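Local structure of C-type lectin domain family 4, member b1 (Mus musculus, 6LKR) at residues D52-I57 with K126-M131; L18-F23 with E32-R37; V43-Q48 with Y64-W69; G56-H61 with V104-R109. The protein is a calcium-binding C-type lectin receptor of dendritic cells that probably recognises carbohydrate ligands and may help regulate immune responses. All coordinates share one frame; numbering follows the deposited sequence. Where two conformers were deposited one is given.

Interaction 1. Residues D52-I57 with K126-M131; sequences DFITGI and KSVCQM
The helical turn that carries I54 and I57 over to V128 is held by a backbone bond, G56 N donating to D52 O at 2.9 Å. I57 N reaches I54 O, three residues back, over 3.1 Å. Across the gap to residues 126-131 there is no hydrogen bond; three branched aliphatic side chains make the contact. V128, at the break in strand 126-132, was modelled in two conformers; in one of them its CG1 meets both isoleucines, and the exact distances are uncertain to that extent. I54 offers its short branch: CG2 lies 4.2 Å from V128 CG1, the residue also packing on I45 and Y17. I57 sends its longer branch instead, the far methyl CD1 coming to 4.3 Å from V128 CG1. The first torsions make the difference: I57 places CG1 between its backbone N and carbonyl carbon (chi1 69°), and the extended chain beyond takes CD1 to the valine, whereas I54, with chi1 -65°, turns CG2 to it. Both distances are ordinary for loose van der Waals packing. Next along the strand, C129 is disulfide-bonded to C35, and Q130 OE1 accepts from V44 N. The backbone of V128 is also hydrogen-bonded to V43. A helix laid against the last long strand, itself tied by a disulfide to the other helix, is characteristic of the C-type lectin domain.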
loop_
_atom_site.group_PDB
_atom_site.type_symbol
_atom_site.label_atom_id
_atom_site.label_comp_id
_atom_site.label_asym_id
_atom_site.label_seq_id
_atom_site.Cartn_x
_atom_site.Cartn_y
_atom_site.Cartn_z
ATOM N N ASP A 52 5.167 -7.009 12.885
ATOM C CA ASP A 52 5.096 -7.304 14.341
ATOM C C ASP A 52 3.646 -7.633 14.700
ATOM O O ASP A 52 3.409 -8.657 15.385
ATOM C CB ASP A 52 5.652 -6.150 15.173
ATOM C CG ASP A 52 7.154 -5.953 15.053
ATOM O OD1 ASP A 52 7.821 -6.809 14.436
ATOM O OD2 ASP A 52 7.645 -4.945 15.587
ATOM N N PHE A 53 2.693 -6.826 14.245
ATOM C CA PHE A 53 1.273 -7.044 14.608
ATOM C C PHE A 53 0.814 -8.401 14.071
ATOM O O PHE A 53 0.247 -9.183 14.830
ATOM C CB PHE A 53 0.345 -5.935 14.117
ATOM C CG PHE A 53 -1.090 -6.241 14.465
ATOM C CD1 PHE A 53 -1.601 -5.911 15.708
ATOM C CD2 PHE A 53 -1.899 -6.943 13.586
ATOM C CE1 PHE A 53 -2.908 -6.229 16.047
ATOM C CE2 PHE A 53 -3.201 -7.267 13.929
ATOM C CZ PHE A 53 -3.710 -6.897 15.151
ATOM N N ILE A 54 1.021 -8.652 12.777
ATOM C CA ILE A 54 0.534 -9.896 12.118
ATOM C C ILE A 54 1.149 -11.103 12.835
ATOM O O ILE A 54 0.396 -12.020 13.195
ATOM C CB ILE A 54 0.844 -9.877 10.612
ATOM C CG1 ILE A 54 0.066 -8.768 9.901
ATOM C CG2 ILE A 54 0.585 -11.239 9.986
ATOM C CD1 ILE A 54 0.641 -8.391 8.553
ATOM N N THR A 55 2.464 -11.102 13.051
ATOM C CA THR A 55 3.159 -12.253 13.682
ATOM C C THR A 55 2.714 -12.399 15.141
ATOM O O THR A 55 2.703 -13.537 15.623
ATOM C CB THR A 55 4.673 -12.164 13.485
ATOM O OG1 THR A 55 5.156 -10.955 14.065
ATOM C CG2 THR A 55 5.029 -12.243 12.018
ATOM N N GLY A 56 2.283 -11.318 15.791
ATOM C CA GLY A 56 1.778 -11.370 17.177
ATOM C C GLY A 56 0.491 -12.181 17.296
ATOM O O GLY A 56 0.206 -12.677 18.408
ATOM N N ILE A 57 -0.279 -12.327 16.214
ATOM C CA ILE A 57 -1.585 -13.053 16.257
ATOM C C ILE A 57 -1.436 -14.473 15.695
ATOM O O ILE A 57 -2.461 -15.162 15.577
ATOM C CB ILE A 57 -2.698 -12.243 15.566
ATOM C CG1 ILE A 57 -2.527 -12.144 14.048
ATOM C CG2 ILE A 57 -2.808 -10.876 16.211
ATOM C CD1 ILE A 57 -3.784 -11.703 13.319
ATOM N N LYS A 126 -1.049 -22.604 6.428
ATOM C CA LYS A 126 -2.054 -21.694 7.026
ATOM C C LYS A 126 -1.956 -20.360 6.277
ATOM O O LYS A 126 -1.144 -20.261 5.341
ATOM C CB LYS A 126 -1.804 -21.596 8.534
ATOM C CG LYS A 126 -1.761 -22.947 9.241
ATOM C CD LYS A 126 -2.075 -22.886 10.721
ATOM C CE LYS A 126 -2.317 -24.252 11.333
ATOM N NZ LYS A 126 -3.587 -24.847 10.858
ATOM N N SER A 127 -2.758 -19.380 6.653
ATOM C CA SER A 127 -2.733 -18.061 5.987
ATOM C C SER A 127 -3.252 -17.004 6.948
ATOM O O SER A 127 -3.779 -17.372 8.011
ATOM C CB SER A 127 -3.527 -18.104 4.704
ATOM O OG SER A 127 -4.828 -18.621 4.936
ATOM N N VAL A 128 -3.074 -15.742 6.568
ATOM C CA VAL A 128 -3.597 -14.551 7.300
ATOM C C VAL A 128 -4.162 -13.581 6.260
ATOM O O VAL A 128 -3.468 -13.349 5.248
ATOM C CB VAL A 128 -2.517 -13.858 8.155
ATOM C CG1 VAL A 128 -3.135 -13.163 9.359
ATOM C CG2 VAL A 128 -1.418 -14.806 8.599
ATOM N N CYS A 129 -5.363 -13.070 6.494
ATOM C CA CYS A 129 -6.086 -12.156 5.583
ATOM C C CYS A 129 -6.130 -10.766 6.203
ATOM O O CYS A 129 -6.079 -10.644 7.448
ATOM C CB CYS A 129 -7.516 -12.611 5.315
ATOM S SG CYS A 129 -7.676 -14.309 4.700
ATOM N N GLN A 130 -6.262 -9.757 5.355
ATOM C CA GLN A 130 -6.443 -8.363 5.800
ATOM C C GLN A 130 -7.469 -7.709 4.885
ATOM O O GLN A 130 -7.561 -8.101 3.702
ATOM C CB GLN A 130 -5.104 -7.616 5.827
ATOM C CG GLN A 130 -4.707 -6.978 4.512
ATOM C CD GLN A 130 -3.423 -6.190 4.622
ATOM O OE1 GLN A 130 -2.423 -6.681 5.130
ATOM N NE2 GLN A 130 -3.447 -4.956 4.146
ATOM N N MET A 131 -8.204 -6.749 5.434
ATOM C CA MET A 131 -9.065 -5.831 4.654
ATOM C C MET A 131 -8.961 -4.441 5.277
ATOM O O MET A 131 -8.494 -4.339 6.425
ATOM C CB MET A 131 -10.518 -6.309 4.679
ATOM C CG MET A 131 -11.103 -6.394 6.067
ATOM S SD MET A 131 -12.899 -6.679 6.042
ATOM C CE MET A 131 -12.975 -8.244 5.188
#

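Interaction 2. Residues L18-F23 with E32-R37; sequences LVPTVF and EENCSR
The loop carrying P20 runs past the flank of the helix that bears N34 without any backbone bond between them, the nearest pair, P20 CA and C35 CA, being 8.4 Å apart. N34 spans that gap. Its CG stands anti to the backbone N (chi1 180°), which carries the amide straight out from the helix toward P20, V22 and F23. The nitrogen side lies along the proline ring: N34 ND2 is 3.5 Å from P20 CB and 3.6 Å from P20 CG, the two side chains sliding past each other in opposite senses. The oxygen side faces V22, whose CG2 is 4.1 Å from N34 OD1. F23 and N34 point at each other from opposite directions, the edge of the ring turned to N34 CB and its plane 64° from the amide; the ring is poorly ordered, and the very short approach is doubtful. Inside the helix, S36 N donates to E32 O at 2.9 Å, and in one of the two modelled conformers of S36 the hydroxyl OG also reaches that oxygen. E32 itself is engaged through its carboxylate by H41 and L42. Behind the contact, C35 is disulfide-bonded to C129, and P20 packs on S127 and C129. This disulfide, pinning the first helix to the final strand, is a hallmark of the C-type lectin fold; the asparagine contact rests beside it at the surface.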
loop_
_atom_site.group_PDB
_atom_site.type_symbol
_atom_site.label_atom_id
_atom_site.label_comp_id
_atom_site.label_asym_id
_atom_site.label_seq_id
_atom_site.Cartn_x
_atom_site.Cartn_y
_atom_site.Cartn_z
ATOM N N LEU A 18 -7.401 -11.334 10.086
ATOM C CA LEU A 18 -7.977 -12.630 10.529
ATOM C C LEU A 18 -7.087 -13.788 10.088
ATOM O O LEU A 18 -6.740 -13.858 8.893
ATOM C CB LEU A 18 -9.380 -12.793 9.938
ATOM C CG LEU A 18 -10.090 -14.085 10.345
ATOM C CD1 LEU A 18 -10.669 -13.936 11.735
ATOM C CD2 LEU A 18 -11.176 -14.471 9.345
ATOM N N VAL A 19 -6.819 -14.706 11.012
ATOM C CA VAL A 19 -6.284 -16.061 10.713
ATOM C C VAL A 19 -7.497 -16.969 10.508
ATOM O O VAL A 19 -8.192 -17.287 11.467
ATOM C CB VAL A 19 -5.366 -16.569 11.842
ATOM C CG1 VAL A 19 -4.817 -17.946 11.526
ATOM C CG2 VAL A 19 -4.239 -15.592 12.133
ATOM N N PRO A 20 -7.819 -17.366 9.260
ATOM C CA PRO A 20 -8.994 -18.199 9.005
ATOM C C PRO A 20 -8.802 -19.646 9.480
ATOM O O PRO A 20 -7.672 -20.106 9.560
ATOM C CB PRO A 20 -9.196 -18.118 7.482
ATOM C CG PRO A 20 -7.853 -17.722 6.917
ATOM C CD PRO A 20 -7.095 -17.023 8.030
ATOM N N THR A 21 -9.918 -20.315 9.786
ATOM C CA THR A 21 -9.978 -21.708 10.315
ATOM C C THR A 21 -10.813 -22.627 9.404
ATOM O O THR A 21 -10.797 -23.842 9.669
ATOM C CB THR A 21 -10.512 -21.686 11.752
ATOM O OG1 THR A 21 -11.605 -20.763 11.772
ATOM C CG2 THR A 21 -9.462 -21.278 12.766
ATOM N N VAL A 22 -11.487 -22.108 8.361
ATOM C CA VAL A 22 -12.369 -22.934 7.473
ATOM C C VAL A 22 -11.582 -24.177 7.053
ATOM O O VAL A 22 -12.130 -25.287 7.182
ATOM C CB VAL A 22 -12.894 -22.230 6.203
ATOM C CG1 VAL A 22 -14.078 -22.988 5.614
ATOM C CG2 VAL A 22 -13.268 -20.785 6.428
ATOM N N PHE A 23 -10.365 -23.992 6.533
ATOM C CA PHE A 23 -9.450 -25.116 6.209
ATOM C C PHE A 23 -8.224 -25.018 7.114
ATOM O O PHE A 23 -7.787 -23.903 7.437
ATOM C CB PHE A 23 -9.121 -25.186 4.715
ATOM C CG PHE A 23 -9.013 -23.872 3.985
ATOM C CD1 PHE A 23 -7.925 -23.036 4.192
ATOM C CD2 PHE A 23 -9.974 -23.495 3.058
ATOM C CE1 PHE A 23 -7.812 -21.836 3.508
ATOM C CE2 PHE A 23 -9.855 -22.300 2.367
ATOM C CZ PHE A 23 -8.773 -21.478 2.593
ATOM N N GLU A 32 -5.502 -17.332 -1.055
ATOM C CA GLU A 32 -5.885 -15.994 -1.578
ATOM C C GLU A 32 -7.379 -16.010 -1.935
ATOM O O GLU A 32 -8.060 -15.010 -1.648
ATOM C CB GLU A 32 -5.005 -15.574 -2.757
ATOM C CG GLU A 32 -5.425 -14.254 -3.403
ATOM C CD GLU A 32 -5.451 -12.997 -2.537
ATOM O OE1 GLU A 32 -4.923 -13.022 -1.417
ATOM O OE2 GLU A 32 -5.989 -11.975 -3.001
ATOM N N GLU A 33 -7.863 -17.084 -2.563
ATOM C CA GLU A 33 -9.295 -17.214 -2.953
ATOM C C GLU A 33 -10.170 -17.094 -1.697
ATOM O O GLU A 33 -11.156 -16.342 -1.742
ATOM C CB GLU A 33 -9.537 -18.538 -3.679
ATOM C CG GLU A 33 -10.980 -18.736 -4.114
ATOM C CD GLU A 33 -11.222 -20.057 -4.823
ATOM O OE1 GLU A 33 -10.984 -21.124 -4.203
ATOM O OE2 GLU A 33 -11.633 -20.016 -5.995
ATOM N N ASN A 34 -9.812 -17.784 -0.614
ATOM C CA ASN A 34 -10.569 -17.729 0.667
ATOM C C ASN A 34 -10.591 -16.288 1.187
ATOM O O ASN A 34 -11.689 -15.810 1.542
ATOM C CB ASN A 34 -10.016 -18.688 1.719
ATOM C CG ASN A 34 -10.786 -18.632 3.024
ATOM O OD1 ASN A 34 -12.009 -18.807 3.037
ATOM N ND2 ASN A 34 -10.089 -18.357 4.119
ATOM N N CYS A 35 -9.445 -15.602 1.223
ATOM C CA CYS A 35 -9.392 -14.179 1.643
ATOM C C CYS A 35 -10.336 -13.367 0.743
ATOM O O CYS A 35 -11.138 -12.613 1.293
ATOM C CB CYS A 35 -7.975 -13.605 1.632
ATOM S SG CYS A 35 -6.825 -14.348 2.822
ATOM N N SER A 36 -10.314 -13.555 -0.586
ATOM C CA SER A 36 -11.141 -12.756 -1.534
ATOM C C SER A 36 -12.631 -12.981 -1.259
ATOM O O SER A 36 -13.404 -12.030 -1.414
ATOM C CB SER A 36 -10.809 -13.059 -2.972
ATOM O OG SER A 36 -9.406 -13.131 -3.154
ATOM N N ARG A 37 -13.011 -14.202 -0.860
ATOM C CA ARG A 37 -14.425 -14.568 -0.556
ATOM C C ARG A 37 -14.921 -13.787 0.672
ATOM O O ARG A 37 -16.153 -13.657 0.818
ATOM C CB ARG A 37 -14.590 -16.071 -0.301
ATOM C CG ARG A 37 -14.118 -16.979 -1.428
ATOM C CD ARG A 37 -14.706 -16.695 -2.800
ATOM N NE ARG A 37 -14.913 -15.282 -3.080
ATOM C CZ ARG A 37 -14.888 -14.744 -4.295
ATOM N NH1 ARG A 37 -15.101 -13.448 -4.446
ATOM N NH2 ARG A 37 -14.640 -15.499 -5.350
#

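Interaction 3. Residues V43-Q48 with Y64-W69; sequences VVIHSQ and YFIGLW
V43 and I66 meet with their side chains crossing at about a right angle, CG2 of the valine 3.8 Å from CG2 of the isoleucine. I45 crosses I66 in the same manner, its terminal CD1 touching that same methyl, I66 CG2, at 4.0 Å. The I66 CG2 methyl is thus shared by V43 and I45, and V43 CG2 lies as close to I66 CB. The other branch of I66, CG1, occupies the position between backbone N and carbonyl carbon (chi1 70°), leaving CG2 beside the N. Next to these methyls is a short polar bond: G67 N donates to V43 O at 2.7 Å, with an N-H...O angle of 151° and the donor tilted 18° from the carbonyl plane. G67 is the centre of an inverse gamma turn, where the chain rounds a corner. The contact lies deep in the domain: V43 also packs on V128 and Q130 of strand 126-132, I66 on V104 and V106 of strand 103-109, and I45 and I66 on W116 of strand 113-119, while W28 NE1 of helix 28-37 is hydrogen-bonded to I66 O.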
loop_
_atom_site.group_PDB
_atom_site.type_symbol
_atom_site.label_atom_id
_atom_site.label_comp_id
_atom_site.label_asym_id
_atom_site.label_seq_id
_atom_site.Cartn_x
_atom_site.Cartn_y
_atom_site.Cartn_z
ATOM N N VAL A 43 -2.275 -11.098 3.615
ATOM C CA VAL A 43 -1.678 -9.900 4.261
ATOM C C VAL A 43 -0.615 -9.303 3.338
ATOM O O VAL A 43 0.170 -10.055 2.702
ATOM C CB VAL A 43 -1.103 -10.172 5.661
ATOM C CG1 VAL A 43 -2.214 -10.328 6.674
ATOM C CG2 VAL A 43 -0.143 -11.350 5.692
ATOM N N VAL A 44 -0.615 -7.979 3.293
ATOM C CA VAL A 44 0.322 -7.134 2.513
ATOM C C VAL A 44 1.127 -6.346 3.546
ATOM O O VAL A 44 0.543 -5.457 4.203
ATOM C CB VAL A 44 -0.465 -6.236 1.546
ATOM C CG1 VAL A 44 0.421 -5.190 0.894
ATOM C CG2 VAL A 44 -1.203 -7.064 0.500
ATOM N N ILE A 45 2.387 -6.721 3.752
ATOM C CA ILE A 45 3.175 -6.305 4.951
ATOM C C ILE A 45 4.135 -5.198 4.524
ATOM O O ILE A 45 5.189 -5.519 3.954
ATOM C CB ILE A 45 3.893 -7.504 5.598
ATOM C CG1 ILE A 45 2.923 -8.667 5.807
ATOM C CG2 ILE A 45 4.567 -7.076 6.900
ATOM C CD1 ILE A 45 3.519 -9.879 6.488
ATOM N N HIS A 46 3.773 -3.942 4.796
ATOM C CA HIS A 46 4.508 -2.753 4.290
ATOM C C HIS A 46 5.526 -2.223 5.300
ATOM O O HIS A 46 6.393 -1.446 4.861
ATOM C CB HIS A 46 3.526 -1.666 3.849
ATOM C CG HIS A 46 3.018 -1.916 2.469
ATOM N ND1 HIS A 46 3.871 -2.250 1.429
ATOM C CD2 HIS A 46 1.772 -1.903 1.950
ATOM C CE1 HIS A 46 3.158 -2.435 0.331
ATOM N NE2 HIS A 46 1.874 -2.230 0.624
ATOM N N SER A 47 5.444 -2.617 6.576
ATOM C CA SER A 47 6.195 -1.964 7.682
ATOM C C SER A 47 6.573 -2.971 8.765
ATOM O O SER A 47 5.908 -4.017 8.870
ATOM C CB SER A 47 5.396 -0.840 8.290
ATOM O OG SER A 47 4.301 -1.356 9.033
ATOM N N GLN A 48 7.559 -2.607 9.586
ATOM C CA GLN A 48 7.926 -3.348 10.819
ATOM C C GLN A 48 6.696 -3.491 11.722
ATOM O O GLN A 48 6.503 -4.573 12.289
ATOM C CB GLN A 48 9.050 -2.629 11.566
ATOM C CG GLN A 48 9.514 -3.388 12.801
ATOM C CD GLN A 48 10.385 -4.563 12.450
ATOM O OE1 GLN A 48 11.450 -4.397 11.860
ATOM N NE2 GLN A 48 9.955 -5.757 12.829
ATOM N N TYR A 64 2.615 -19.522 7.658
ATOM C CA TYR A 64 1.427 -18.847 7.088
ATOM C C TYR A 64 1.796 -18.173 5.780
ATOM O O TYR A 64 2.761 -17.392 5.762
ATOM C CB TYR A 64 0.880 -17.797 8.049
ATOM C CG TYR A 64 0.458 -18.332 9.390
ATOM C CD1 TYR A 64 1.400 -18.640 10.355
ATOM C CD2 TYR A 64 -0.883 -18.485 9.708
ATOM C CE1 TYR A 64 1.024 -19.108 11.600
ATOM C CE2 TYR A 64 -1.276 -18.944 10.953
ATOM C CZ TYR A 64 -0.318 -19.259 11.899
ATOM O OH TYR A 64 -0.668 -19.694 13.138
ATOM N N PHE A 65 1.022 -18.446 4.741
ATOM C CA PHE A 65 1.102 -17.702 3.465
ATOM C C PHE A 65 0.808 -16.219 3.722
ATOM O O PHE A 65 -0.157 -15.873 4.446
ATOM C CB PHE A 65 0.146 -18.291 2.429
ATOM C CG PHE A 65 0.683 -19.489 1.694
ATOM C CD1 PHE A 65 1.942 -19.460 1.114
ATOM C CD2 PHE A 65 -0.072 -20.647 1.574
ATOM C CE1 PHE A 65 2.426 -20.557 0.421
ATOM C CE2 PHE A 65 0.424 -21.751 0.897
ATOM C CZ PHE A 65 1.671 -21.701 0.318
ATOM N N ILE A 66 1.637 -15.359 3.132
ATOM C CA ILE A 66 1.398 -13.892 3.027
ATOM C C ILE A 66 1.138 -13.552 1.557
ATOM O O ILE A 66 1.364 -14.424 0.685
ATOM C CB ILE A 66 2.569 -13.100 3.639
ATOM C CG1 ILE A 66 3.841 -13.192 2.793
ATOM C CG2 ILE A 66 2.822 -13.561 5.066
ATOM C CD1 ILE A 66 4.923 -12.237 3.223
ATOM N N GLY A 67 0.640 -12.341 1.298
ATOM C CA GLY A 67 0.155 -11.915 -0.027
ATOM C C GLY A 67 1.285 -11.404 -0.904
ATOM O O GLY A 67 1.101 -10.379 -1.571
ATOM N N LEU A 68 2.402 -12.122 -0.937
ATOM C CA LEU A 68 3.596 -11.769 -1.744
ATOM C C LEU A 68 3.888 -12.939 -2.684
ATOM O O LEU A 68 3.936 -14.085 -2.222
ATOM C CB LEU A 68 4.788 -11.495 -0.822
ATOM C CG LEU A 68 6.002 -10.850 -1.497
ATOM C CD1 LEU A 68 5.675 -9.446 -1.988
ATOM C CD2 LEU A 68 7.190 -10.792 -0.551
ATOM N N TRP A 69 4.067 -12.662 -3.971
ATOM C CA TRP A 69 4.385 -13.721 -4.954
ATOM C C TRP A 69 5.331 -13.159 -6.008
ATOM O O TRP A 69 5.366 -11.935 -6.220
ATOM C CB TRP A 69 3.119 -14.333 -5.564
ATOM C CG TRP A 69 2.306 -13.382 -6.382
ATOM C CD1 TRP A 69 1.544 -12.346 -5.927
ATOM C CD2 TRP A 69 2.136 -13.406 -7.813
ATOM N NE1 TRP A 69 0.943 -11.704 -6.975
ATOM C CE2 TRP A 69 1.277 -12.335 -8.142
ATOM C CE3 TRP A 69 2.630 -14.214 -8.839
ATOM C CZ2 TRP A 69 0.901 -12.058 -9.455
ATOM C CZ3 TRP A 69 2.268 -13.931 -10.140
ATOM C CH2 TRP A 69 1.416 -12.868 -10.441
#

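Interaction 4. Residues G56-H61 with V104-R109; sequences GILDIH and VTVYYR
I60 sets its CG2 methyl over one face of the Y108 ring, 4.0 Å from the ring centroid and 20° off the normal, a CH-pi contact displaced toward the rim. The two side chains lie side by side and point the same way. A second, purely aliphatic touch comes two residues earlier on the strand, where L58 CD1 meets V106 CG1 at 3.9 Å. Between the backbones a water fills in for a direct bond: it donates to I60 O at 2.7 Å and accepts from Y108 N at 2.9 Å, giving each main-chain group a hydrogen-bonding partner. I60 holds CG1 between its backbone N and carbonyl carbon (chi1 57°), which sends CG2 to the Y108 face and leaves CG1 over the centre of the H61 ring, 4.0 Å above its plane. Residues 59-61 form an Asx turn: D59 OD1 accepts from H61 N at 2.9 Å, with the donor approaching from above the carboxylate plane. D59 N is in turn held by Y64 OH. Further along the strand, in one of two modelled conformers of R109, its NE donates to Y107 OH. The loop after helix 48-56 thus folds along the second half of strand 103-109, with W114 of strand 113-119 touching L58, I60 and Y108, and helix 48-56 resting on V106.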
loop_
_atom_site.group_PDB
_atom_site.type_symbol
_atom_site.label_atom_id
_atom_site.label_comp_id
_atom_site.label_asym_id
_atom_site.label_seq_id
_atom_site.Cartn_x
_atom_site.Cartn_y
_atom_site.Cartn_z
ATOM N N GLY A 56 2.283 -11.318 15.791
ATOM C CA GLY A 56 1.778 -11.370 17.177
ATOM C C GLY A 56 0.491 -12.181 17.296
ATOM O O GLY A 56 0.206 -12.677 18.408
ATOM N N ILE A 57 -0.279 -12.327 16.214
ATOM C CA ILE A 57 -1.585 -13.053 16.257
ATOM C C ILE A 57 -1.436 -14.473 15.695
ATOM O O ILE A 57 -2.461 -15.162 15.577
ATOM C CB ILE A 57 -2.698 -12.243 15.566
ATOM C CG1 ILE A 57 -2.527 -12.144 14.048
ATOM C CG2 ILE A 57 -2.808 -10.876 16.211
ATOM C CD1 ILE A 57 -3.784 -11.703 13.319
ATOM N N LEU A 58 -0.207 -14.910 15.398
ATOM C CA LEU A 58 0.066 -16.245 14.811
ATOM C C LEU A 58 0.537 -17.228 15.889
ATOM O O LEU A 58 0.980 -16.796 16.976
ATOM C CB LEU A 58 1.112 -16.118 13.701
ATOM C CG LEU A 58 0.773 -15.136 12.582
ATOM C CD1 LEU A 58 1.866 -15.114 11.525
ATOM C CD2 LEU A 58 -0.576 -15.450 11.951
ATOM N N ASP A 59 0.433 -18.513 15.567
ATOM C CA ASP A 59 0.979 -19.642 16.357
ATOM C C ASP A 59 2.419 -19.885 15.894
ATOM O O ASP A 59 2.612 -20.175 14.703
ATOM C CB ASP A 59 0.071 -20.858 16.186
ATOM C CG ASP A 59 0.542 -22.109 16.903
ATOM O OD1 ASP A 59 1.677 -22.115 17.418
ATOM O OD2 ASP A 59 -0.236 -23.075 16.916
ATOM N N ILE A 60 3.397 -19.767 16.797
ATOM C CA ILE A 60 4.850 -19.922 16.471
ATOM C C ILE A 60 5.128 -21.320 15.909
ATOM O O ILE A 60 6.225 -21.504 15.348
ATOM C CB ILE A 60 5.761 -19.640 17.683
ATOM C CG1 ILE A 60 5.427 -20.533 18.882
ATOM C CG2 ILE A 60 5.735 -18.164 18.049
ATOM C CD1 ILE A 60 6.556 -20.637 19.884
ATOM N N HIS A 61 4.212 -22.273 16.075
ATOM C CA HIS A 61 4.379 -23.670 15.590
ATOM C C HIS A 61 3.875 -23.829 14.151
ATOM O O HIS A 61 3.996 -24.951 13.637
ATOM C CB HIS A 61 3.678 -24.670 16.520
ATOM C CG HIS A 61 4.151 -24.586 17.931
ATOM N ND1 HIS A 61 5.483 -24.735 18.269
ATOM C CD2 HIS A 61 3.485 -24.345 19.081
ATOM C CE1 HIS A 61 5.617 -24.594 19.572
ATOM N NE2 HIS A 61 4.409 -24.355 20.092
ATOM N N VAL A 104 5.257 -16.989 -0.773
ATOM C CA VAL A 104 5.992 -16.535 0.438
ATOM C C VAL A 104 5.182 -16.899 1.674
ATOM O O VAL A 104 3.959 -16.657 1.697
ATOM C CB VAL A 104 6.320 -15.033 0.378
ATOM C CG1 VAL A 104 7.095 -14.559 1.599
ATOM C CG2 VAL A 104 7.099 -14.706 -0.884
ATOM N N THR A 105 5.864 -17.486 2.653
ATOM C CA THR A 105 5.289 -17.779 3.987
ATOM C C THR A 105 6.048 -16.994 5.047
ATOM O O THR A 105 7.201 -16.584 4.784
ATOM C CB THR A 105 5.355 -19.264 4.353
ATOM O OG1 THR A 105 6.702 -19.711 4.177
ATOM C CG2 THR A 105 4.402 -20.090 3.526
ATOM N N VAL A 106 5.399 -16.776 6.179
ATOM C CA VAL A 106 6.057 -16.200 7.373
ATOM C C VAL A 106 6.035 -17.320 8.412
ATOM O O VAL A 106 4.998 -17.996 8.549
ATOM C CB VAL A 106 5.382 -14.894 7.834
ATOM C CG1 VAL A 106 3.919 -15.101 8.196
ATOM C CG2 VAL A 106 6.140 -14.254 8.984
ATOM N N TYR A 107 7.160 -17.550 9.078
ATOM C CA TYR A 107 7.285 -18.623 10.091
ATOM C C TYR A 107 8.354 -18.223 11.103
ATOM O O TYR A 107 9.133 -17.280 10.865
ATOM C CB TYR A 107 7.549 -19.973 9.422
ATOM C CG TYR A 107 8.994 -20.288 9.127
ATOM C CD1 TYR A 107 9.598 -19.871 7.952
ATOM C CD2 TYR A 107 9.743 -21.053 10.006
ATOM C CE1 TYR A 107 10.919 -20.184 7.671
ATOM C CE2 TYR A 107 11.065 -21.370 9.744
ATOM C CZ TYR A 107 11.656 -20.936 8.572
ATOM O OH TYR A 107 12.959 -21.247 8.326
ATOM N N TYR A 108 8.348 -18.922 12.230
ATOM C CA TYR A 108 9.169 -18.598 13.416
ATOM C C TYR A 108 10.379 -19.533 13.445
ATOM O O TYR A 108 10.168 -20.746 13.401
ATOM C CB TYR A 108 8.308 -18.729 14.670
ATOM C CG TYR A 108 8.983 -18.282 15.936
ATOM C CD1 TYR A 108 8.912 -16.964 16.351
ATOM C CD2 TYR A 108 9.701 -19.175 16.717
ATOM C CE1 TYR A 108 9.522 -16.545 17.523
ATOM C CE2 TYR A 108 10.324 -18.771 17.887
ATOM C CZ TYR A 108 10.233 -17.452 18.290
ATOM O OH TYR A 108 10.840 -17.040 19.439
ATOM N N ARG A 109 11.590 -18.974 13.461
ATOM C CA ARG A 109 12.847 -19.739 13.681
ATOM C C ARG A 109 13.218 -19.642 15.167
ATOM O O ARG A 109 13.339 -18.513 15.661
ATOM C CB ARG A 109 13.969 -19.205 12.785
ATOM C CG ARG A 109 13.841 -19.604 11.323
ATOM C CD ARG A 109 15.093 -19.272 10.528
ATOM N NE ARG A 109 15.022 -19.719 9.141
ATOM C CZ ARG A 109 15.902 -19.406 8.187
ATOM N NH1 ARG A 109 16.942 -18.635 8.451
ATOM N NH2 ARG A 109 15.732 -19.865 6.961
HETATM O O HOH W 1 6.378 -21.033 12.735
#

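Interactions 1 and 3 are core contacts, interaction 4 is partly buried and interaction 2 lies at the surface. The chemistry follows: the two core contacts rest on aliphatic methyls, with a single backbone bond added in interaction 3, while interaction 4 brings in an aromatic face and a bridging water, and interaction 2 a polar amide. Interactions 1, 3 and 4 reach the same sheet, and 1 and 4 share G56 and I57, where helix 48-56 gives way to the loop. L58 of that loop packs on V128 and V19, joining interactions 1, 2 and 4. The disulfide C35-C129 ties interaction 2 to interaction 1, and Y64 ties interaction 3 to interaction 4 through V106 N and D59 N.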